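Local coordinates for protein probable tRNA pseudouridine synthase D (Methanosarcina mazei, PDB 1Z2Z) that probably converts uridine-13 of transfer RNAs to pseudouridine, as a member of the TruD family of pseudouridine synthases, at residues A[278-283]-A[362-367]; A[283-286]-A[291-294]. All blocks are in the same frame, centred on the assembly; numbering follows the deposited sequence.

Interaction 1 (A[278-283]-A[362-367]); sequences YNIILC and KELGVS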
loop_
_atom_site.group_PDB
_atom_site.type_symbol
_atom_site.label_atom_id
_atom_site.label_comp_id
_atom_site.label_asym_id
_atom_site.label_seq_id
_atom_site.Cartn_x
_atom_site.Cartn_y
_atom_site.Cartn_z
ATOM N N TYR A 278 9.959 -10.020 0.591
ATOM C CA TYR A 278 10.629 -8.753 0.422
ATOM C C TYR A 278 10.731 -7.976 1.753
ATOM O O TYR A 278 11.754 -7.350 2.039
ATOM C CB TYR A 278 9.909 -7.943 -0.657
ATOM C CG TYR A 278 10.271 -6.495 -0.644
ATOM C CD1 TYR A 278 9.695 -5.627 0.265
ATOM C CD2 TYR A 278 11.194 -5.986 -1.537
ATOM C CE1 TYR A 278 10.025 -4.287 0.285
ATOM C CE2 TYR A 278 11.531 -4.646 -1.531
ATOM C CZ TYR A 278 10.939 -3.802 -0.618
ATOM O OH TYR A 278 11.248 -2.460 -0.632
ATOM N N ASN A 279 9.681 -8.020 2.569
ATOM C CA ASN A 279 9.690 -7.322 3.858
ATOM C C ASN A 279 10.771 -7.886 4.756
ATOM O O ASN A 279 11.603 -7.155 5.287
ATOM C CB ASN A 279 8.337 -7.475 4.562
ATOM C CG ASN A 279 7.295 -6.514 4.039
ATOM O OD1 ASN A 279 6.120 -6.862 3.926
ATOM N ND2 ASN A 279 7.714 -5.293 3.734
ATOM N N ILE A 280 10.737 -9.196 4.941
ATOM C CA ILE A 280 11.725 -9.864 5.773
ATOM C C ILE A 280 13.107 -9.379 5.367
ATOM O O ILE A 280 13.854 -8.849 6.192
ATOM C CB ILE A 280 11.648 -11.373 5.576
ATOM C CG1 ILE A 280 10.199 -11.826 5.773
ATOM C CG2 ILE A 280 12.546 -12.070 6.552
ATOM C CD1 ILE A 280 10.004 -13.289 5.597
ATOM N N ILE A 281 13.426 -9.551 4.081
ATOM C CA ILE A 281 14.718 -9.150 3.533
ATOM C C ILE A 281 15.106 -7.725 3.892
ATOM O O ILE A 281 16.230 -7.471 4.327
ATOM C CB ILE A 281 14.738 -9.289 1.998
ATOM C CG1 ILE A 281 14.755 -10.774 1.615
ATOM C CG2 ILE A 281 15.951 -8.553 1.412
ATOM C CD1 ILE A 281 14.506 -11.046 0.148
ATOM N N LEU A 282 14.177 -6.798 3.708
ATOM C CA LEU A 282 14.431 -5.398 4.004
ATOM C C LEU A 282 14.817 -5.182 5.465
ATOM O O LEU A 282 15.587 -4.269 5.788
ATOM C CB LEU A 282 13.197 -4.571 3.682
ATOM C CG LEU A 282 13.523 -3.195 3.108
ATOM C CD1 LEU A 282 12.215 -2.489 2.772
ATOM C CD2 LEU A 282 14.354 -2.373 4.091
ATOM N N CYS A 283 14.273 -6.029 6.338
ATOM C CA CYS A 283 14.524 -5.972 7.777
ATOM C C CYS A 283 15.897 -6.515 8.096
ATOM O O CYS A 283 16.731 -5.839 8.704
ATOM C CB CYS A 283 13.486 -6.813 8.524
ATOM S SG CYS A 283 11.807 -6.165 8.512
ATOM N N LYS A 362 16.747 -18.965 2.533
ATOM C CA LYS A 362 17.205 -20.192 3.173
ATOM C C LYS A 362 16.318 -20.611 4.344
ATOM O O LYS A 362 15.692 -21.673 4.301
ATOM C CB LYS A 362 18.652 -20.026 3.648
ATOM C CG LYS A 362 19.347 -21.332 4.022
ATOM C CD LYS A 362 20.784 -21.078 4.440
ATOM C CE LYS A 362 21.510 -22.366 4.796
ATOM N NZ LYS A 362 22.907 -22.078 5.253
ATOM N N GLU A 363 16.266 -19.785 5.387
ATOM C CA GLU A 363 15.454 -20.097 6.559
ATOM C C GLU A 363 13.989 -20.281 6.181
ATOM O O GLU A 363 13.274 -21.093 6.775
ATOM C CB GLU A 363 15.565 -18.991 7.618
ATOM C CG GLU A 363 14.965 -17.648 7.220
ATOM C CD GLU A 363 14.886 -16.661 8.387
ATOM O OE1 GLU A 363 14.561 -15.472 8.157
ATOM O OE2 GLU A 363 15.143 -17.077 9.539
ATOM N N LEU A 364 13.548 -19.533 5.180
ATOM C CA LEU A 364 12.168 -19.612 4.740
ATOM C C LEU A 364 11.929 -20.843 3.878
ATOM O O LEU A 364 10.790 -21.153 3.521
ATOM C CB LEU A 364 11.805 -18.342 3.974
ATOM C CG LEU A 364 10.632 -17.522 4.518
ATOM C CD1 LEU A 364 10.801 -17.247 6.008
ATOM C CD2 LEU A 364 10.550 -16.221 3.735
ATOM N N GLY A 365 13.008 -21.551 3.558
ATOM C CA GLY A 365 12.896 -22.746 2.739
ATOM C C GLY A 365 12.294 -22.448 1.381
ATOM O O GLY A 365 11.642 -23.301 0.784
ATOM N N VAL A 366 12.515 -21.228 0.900
ATOM C CA VAL A 366 12.000 -20.798 -0.394
ATOM C C VAL A 366 12.828 -21.392 -1.519
ATOM O O VAL A 366 14.043 -21.552 -1.383
ATOM C CB VAL A 366 12.060 -19.274 -0.545
ATOM C CG1 VAL A 366 11.399 -18.857 -1.852
ATOM C CG2 VAL A 366 11.395 -18.617 0.639
ATOM N N SER A 367 12.164 -21.696 -2.634
ATOM C CA SER A 367 12.809 -22.272 -3.815
ATOM C C SER A 367 12.457 -21.492 -5.085
ATOM O O SER A 367 11.290 -21.425 -5.471
ATOM C CB SER A 367 12.376 -23.733 -3.981
ATOM O OG SER A 367 10.964 -23.838 -4.070
#

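Interaction 2 (A[283-286]-A[291-294]); sequences CRRI and PLNR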
loop_
_atom_site.group_PDB
_atom_site.type_symbol
_atom_site.label_atom_id
_atom_site.label_comp_id
_atom_site.label_asym_id
_atom_site.label_seq_id
_atom_site.Cartn_x
_atom_site.Cartn_y
_atom_site.Cartn_z
ATOM N N CYS A 283 14.273 -6.029 6.338
ATOM C CA CYS A 283 14.524 -5.972 7.777
ATOM C C CYS A 283 15.897 -6.515 8.096
ATOM O O CYS A 283 16.731 -5.839 8.704
ATOM C CB CYS A 283 13.486 -6.813 8.524
ATOM S SG CYS A 283 11.807 -6.165 8.512
ATOM N N ARG A 284 16.107 -7.763 7.694
ATOM C CA ARG A 284 17.372 -8.446 7.911
ATOM C C ARG A 284 18.493 -7.499 7.487
ATOM O O ARG A 284 19.504 -7.380 8.169
ATOM C CB ARG A 284 17.411 -9.728 7.080
ATOM C CG ARG A 284 18.098 -10.881 7.766
ATOM C CD ARG A 284 17.351 -11.298 9.023
ATOM N NE ARG A 284 16.147 -12.081 8.749
ATOM C CZ ARG A 284 15.229 -12.379 9.668
ATOM N NH1 ARG A 284 15.378 -11.952 10.916
ATOM N NH2 ARG A 284 14.165 -13.108 9.347
ATOM N N ARG A 285 18.303 -6.805 6.370
ATOM C CA ARG A 285 19.322 -5.880 5.905
ATOM C C ARG A 285 19.453 -4.678 6.830
ATOM O O ARG A 285 20.541 -4.120 6.975
ATOM C CB ARG A 285 19.017 -5.414 4.484
ATOM C CG ARG A 285 20.087 -4.514 3.888
ATOM C CD ARG A 285 20.013 -4.556 2.375
ATOM N NE ARG A 285 21.046 -3.756 1.728
ATOM C CZ ARG A 285 21.195 -2.449 1.904
ATOM N NH1 ARG A 285 22.163 -1.805 1.267
ATOM N NH2 ARG A 285 20.379 -1.790 2.715
ATOM N N ILE A 286 18.346 -4.268 7.441
ATOM C CA ILE A 286 18.369 -3.143 8.371
ATOM C C ILE A 286 19.050 -3.619 9.651
ATOM O O ILE A 286 19.636 -2.826 10.386
ATOM C CB ILE A 286 16.941 -2.634 8.717
ATOM C CG1 ILE A 286 16.302 -1.997 7.480
ATOM C CG2 ILE A 286 17.007 -1.615 9.857
ATOM C CD1 ILE A 286 14.837 -1.594 7.650
ATOM N N PRO A 291 22.840 0.467 5.692
ATOM C CA PRO A 291 21.838 1.498 5.409
ATOM C C PRO A 291 21.141 1.296 4.079
ATOM O O PRO A 291 21.602 0.531 3.227
ATOM C CB PRO A 291 22.638 2.799 5.472
ATOM C CG PRO A 291 23.996 2.379 5.064
ATOM C CD PRO A 291 24.179 1.069 5.791
ATOM N N LEU A 292 20.023 1.987 3.902
ATOM C CA LEU A 292 19.241 1.841 2.690
ATOM C C LEU A 292 19.606 2.872 1.631
ATOM O O LEU A 292 19.239 2.719 0.465
ATOM C CB LEU A 292 17.750 1.932 3.032
ATOM C CG LEU A 292 17.287 1.050 4.206
ATOM C CD1 LEU A 292 15.796 1.237 4.441
ATOM C CD2 LEU A 292 17.610 -0.417 3.918
ATOM N N ASN A 293 20.329 3.915 2.027
ATOM C CA ASN A 293 20.726 4.939 1.069
ATOM C C ASN A 293 22.229 4.937 0.745
ATOM O O ASN A 293 22.784 5.952 0.321
ATOM C CB ASN A 293 20.301 6.321 1.564
ATOM C CG ASN A 293 20.819 6.622 2.937
ATOM O OD1 ASN A 293 20.674 7.731 3.434
ATOM N ND2 ASN A 293 21.427 5.628 3.567
ATOM N N ARG A 294 22.879 3.794 0.951
ATOM C CA ARG A 294 24.303 3.637 0.661
ATOM C C ARG A 294 24.552 2.274 0.025
ATOM O O ARG A 294 24.029 1.250 0.479
ATOM C CB ARG A 294 25.151 3.778 1.931
ATOM C CG ARG A 294 25.336 5.216 2.379
ATOM C CD ARG A 294 26.162 5.315 3.651
ATOM N NE ARG A 294 26.182 6.688 4.160
ATOM C CZ ARG A 294 26.583 7.039 5.381
ATOM N NH1 ARG A 294 27.004 6.119 6.241
ATOM N NH2 ARG A 294 26.557 8.316 5.746
#

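Interaction 1 (A[278-283]-A[362-367])
Ile280 and Leu364 meet methyl to methyl, the side chains reaching toward each other tip to tip: CD1 of Ile280 lies 3.5 Å from CD2 of Leu364 and 4.1 Å from its CD1, so the isoleucine tip addresses both branches of the leucine. The torsions explain the reach. In Ile280 CG1 stands anti to the carbonyl carbon (chi1 -52°) and chi2 is fully extended at 180°, which carries CD1 straight out from helix 263-287. The backbones stay well separated, the nearest CA atoms, those of Ile280 and Leu364, being 9.8 Å apart.

Glu363 contributes at the margin. Its carboxylate OE1 passes 4.3 Å from CG2 of Ile280, a van der Waals approach; the strong partner of that oxygen is Arg284, one turn beyond Ile280 on helix 263-287.

Leu364 directly precedes Gly365, the first residue to leave helical phi/psi. Gly365 has positive phi (60°), and its N bonds back to O of Lys362 at 2.8 Å, part of a Schellman motif. Leu364 also touches Tyr276 and Ile277, while Ile280 rests on Val360.

No hydrogen bond joins the two segments and only 101 Å² is buried between them; the contact is therefore a small apolar one, consistent with modest packing, with the Glu363 carboxylate at its margin paired with Arg284.

Interaction 2 (A[283-286]-A[291-294])
Pro291 meets Arg285 through its backbone carbonyl, which takes two bonds from one guanidinium. NH2 of Arg285 donates to O of Pro291 at 2.7 Å with an N-H...O angle of 147°; NH1 of Arg285 adds a weak, bent bond to the same oxygen at 3.1 Å. The arginine nitrogen NH2 approaches from above the carbonyl plane, 55° out of it, while the oxygen sits at the guanidinium edge, slightly tilted from its plane. With CG anti to the backbone N (chi1 -176°) and the chain extended from CG to NE, Arg285 spans the distance from helix 263-287 to the loop.

The side chains of Leu292 and Arg285 run alongside each other with opposite headings, bringing CD2 of Leu292 to 3.3 Å from NH2 of Arg285. The same methyl lies 4.1 Å from CG1 of Ile286, whose side chain runs at a slant to the leucine. Beyond the pair, Leu292 packs on Val388 and Leu389.

The topology is a helix followed by a tight return: only four residues separate the segments, and the loop leading to strand 301-302 folds back against the last turns of the helix it has just left, with the CA atoms of Ile286 and Pro291 6.5 Å apart. Asp299, further along this loop, forms a salt bridge with NH1 of Arg285. A leucine in place of Arg285 would probably leave the Pro291 carbonyl without these donors and Asp299 without its cationic mate.

Arg294 takes part through its backbone, its O standing 3.7 Å from NH1 of Arg285, at the guanidinium edge and in its plane.

How the interactions relate
Both contacts draw on the C-terminal part of helix 263-287, where 278-283 and 283-286 share Cys283, and their centres are about 14 Å apart. Along the chain the helix comes first, then 291-294 in the loop after it, and much later 362-367, which continues from helix 352-363. Two links join them: Arg284 NH2 of interaction 2 lies 2.7 Å from Glu363 OE1 of interaction 1 in a salt bridge, and CD2 of Leu282 packs 3.8 Å from CD2 of Leu292. The C-terminal turns of one helix thus meet both the loop that follows directly and a segment some 80 residues later, all within the TRUD region and away from the predicted nucleophile Asp86.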